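Local structure of protein induced by osmotic stress (Scheffersomyces stipitis CBS 6054, 5YWL) at residues G233-V238 / S262-N267. The protein probably works as an NADP-dependent cinnamyl-alcohol dehydrogenase of the dihydroflavonol-4-reductase subfamily, interconverting alcohols and carbonyl compounds. The protein carries 1 engineered substitution. Residues are numbered along the deposited sequence; the frame is centred on the assembly and turned at random.
Sequences GTFIDV and SNTRFN
G233 and F266 form an antiparallel hydrogen-bonded pair. F266 N reaches G233 O at 3.0 Å, and G233 N gives a longer bond to F266 O. T234 and R265 follow as a non-hydrogen-bonded pair. Beyond this the pairing is irregular: F235 N bonds T264 O at 3.1 Å, while F235 O takes N263 N, one residue further back, at 2.8 Å.

Side chains fill in around these backbone bonds. T234 OG1 and S262 OG share a hydrogen bond of 2.9 Å. The S262 side chain starts away from strand 234-237, but with OG anti to the backbone N (chi1 -172°) the hydroxyl still meets T234 OG1. The methyl CG2 of T234 sits over one face of the R265 guanidinium, near its rim, and its closest atom on that arginine is CG at 4.0 Å. R265 NH2 hydrogen-bonds L135 O, outside the two segments.

F266 CG lies between its backbone N and carbonyl carbon, which turns the ring back on the glycine and brings CD1 to 3.1 Å from G233 O. G233 N lies over one ring face, offset toward the rim. F266 CE1 meets F235 CB at 3.8 Å. The F235 ring runs alongside N263 and T264. T264 OG1 touches its edge in plane, 3.5 Å from CE1, while the N263 amide is turned 40° from the ring.

Further out, F196 packs edge-to-face with F266, and F318 with F235. Strand 234-237 pairs in parallel with strand 194-196, and I236 touches I195, an NADP(+)-binding residue. D237 and N267 each N-cap a following helix. The arrangement is a two-pair antiparallel bridge between strongly crossed strands, beside the Rossmann-fold sheet of an extended short-chain dehydrogenase/reductase.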
# COMPACT_ATOMS: atom_id res chain seq x y z
N GLY A 233 10.33 -0.36 -12.73
CA GLY A 233 9.55 0.75 -12.23
C GLY A 233 10.25 1.43 -11.07
O GLY A 233 11.42 1.22 -10.91
N THR A 234 9.52 2.19 -10.29
CA THR A 234 10.01 2.75 -9.05
C THR A 234 9.63 1.94 -7.83
O THR A 234 8.62 1.36 -7.78
CB THR A 234 9.61 4.23 -8.80
OG1 THR A 234 8.22 4.38 -8.76
CG2 THR A 234 10.14 5.09 -9.78
N PHE A 235 10.48 1.95 -6.85
CA PHE A 235 10.23 1.26 -5.61
C PHE A 235 10.04 2.27 -4.48
O PHE A 235 10.51 3.34 -4.56
CB PHE A 235 11.32 0.19 -5.30
CG PHE A 235 12.25 0.54 -4.14
CD1 PHE A 235 13.28 1.38 -4.31
CD2 PHE A 235 11.94 0.15 -2.88
CE1 PHE A 235 14.08 1.76 -3.25
CE2 PHE A 235 12.69 0.52 -1.81
CZ PHE A 235 13.78 1.33 -2.00
N ILE A 236 9.46 1.77 -3.41
CA ILE A 236 9.43 2.34 -2.10
C ILE A 236 9.41 1.27 -1.01
O ILE A 236 8.79 0.31 -1.17
CB ILE A 236 8.19 3.27 -1.94
CG1 ILE A 236 8.25 4.09 -0.65
CG2 ILE A 236 6.92 2.50 -1.98
CD1 ILE A 236 9.36 5.08 -0.53
N ASP A 237 10.06 1.50 0.09
CA ASP A 237 10.08 0.57 1.22
C ASP A 237 8.78 0.62 2.02
O ASP A 237 8.29 1.65 2.32
CB ASP A 237 11.28 0.79 2.14
CG ASP A 237 11.45 -0.32 3.18
OD1 ASP A 237 10.80 -0.29 4.18
OD2 ASP A 237 12.24 -1.16 2.95
N VAL A 238 8.32 -0.54 2.42
CA VAL A 238 7.08 -0.63 3.16
C VAL A 238 7.11 0.19 4.47
O VAL A 238 6.15 0.67 4.87
CB VAL A 238 6.64 -2.06 3.45
CG1 VAL A 238 7.63 -2.79 4.33
CG2 VAL A 238 5.29 -2.07 4.10
N SER A 262 7.39 7.37 -3.72
CA SER A 262 8.22 6.83 -4.73
C SER A 262 9.67 7.15 -4.49
O SER A 262 9.99 8.26 -4.32
CB SER A 262 7.75 7.34 -6.09
OG SER A 262 8.36 6.74 -7.14
N ASN A 263 10.53 6.15 -4.53
CA ASN A 263 11.97 6.34 -4.39
C ASN A 263 12.75 6.14 -5.70
O ASN A 263 12.54 6.84 -6.58
CB ASN A 263 12.54 5.54 -3.24
CG ASN A 263 13.92 6.03 -2.77
OD1 ASN A 263 14.42 7.02 -3.21
ND2 ASN A 263 14.53 5.25 -1.90
N THR A 264 13.61 5.17 -5.80
CA THR A 264 14.46 4.97 -6.96
C THR A 264 13.96 3.93 -8.01
O THR A 264 13.20 3.07 -7.71
CB THR A 264 15.88 4.60 -6.54
OG1 THR A 264 15.84 3.50 -5.69
CG2 THR A 264 16.55 5.71 -5.85
N ARG A 265 14.45 4.04 -9.21
CA ARG A 265 14.14 3.12 -10.28
C ARG A 265 14.93 1.81 -10.16
O ARG A 265 16.02 1.79 -9.70
CB ARG A 265 14.37 3.74 -11.64
CG ARG A 265 13.41 4.81 -12.01
CD ARG A 265 12.81 4.56 -13.34
NE ARG A 265 11.92 5.63 -13.61
CZ ARG A 265 10.70 5.49 -14.04
NH1 ARG A 265 9.98 6.51 -14.24
NH2 ARG A 265 10.24 4.34 -14.30
N PHE A 266 14.32 0.74 -10.60
CA PHE A 266 14.93 -0.55 -10.61
C PHE A 266 14.43 -1.36 -11.80
O PHE A 266 13.40 -1.12 -12.32
CB PHE A 266 14.61 -1.32 -9.33
CG PHE A 266 13.19 -1.77 -9.25
CD1 PHE A 266 12.22 -0.92 -8.80
CD2 PHE A 266 12.85 -3.01 -9.69
CE1 PHE A 266 10.91 -1.30 -8.74
CE2 PHE A 266 11.53 -3.42 -9.65
CZ PHE A 266 10.56 -2.57 -9.17
N ASN A 267 15.19 -2.37 -12.14
CA ASN A 267 14.76 -3.44 -12.98
C ASN A 267 15.25 -4.80 -12.44
O ASN A 267 15.82 -4.86 -11.39
CB ASN A 267 15.07 -3.19 -14.44
CG ASN A 267 16.53 -3.36 -14.79
OD1 ASN A 267 17.28 -4.01 -14.12
ND2 ASN A 267 16.89 -2.82 -15.88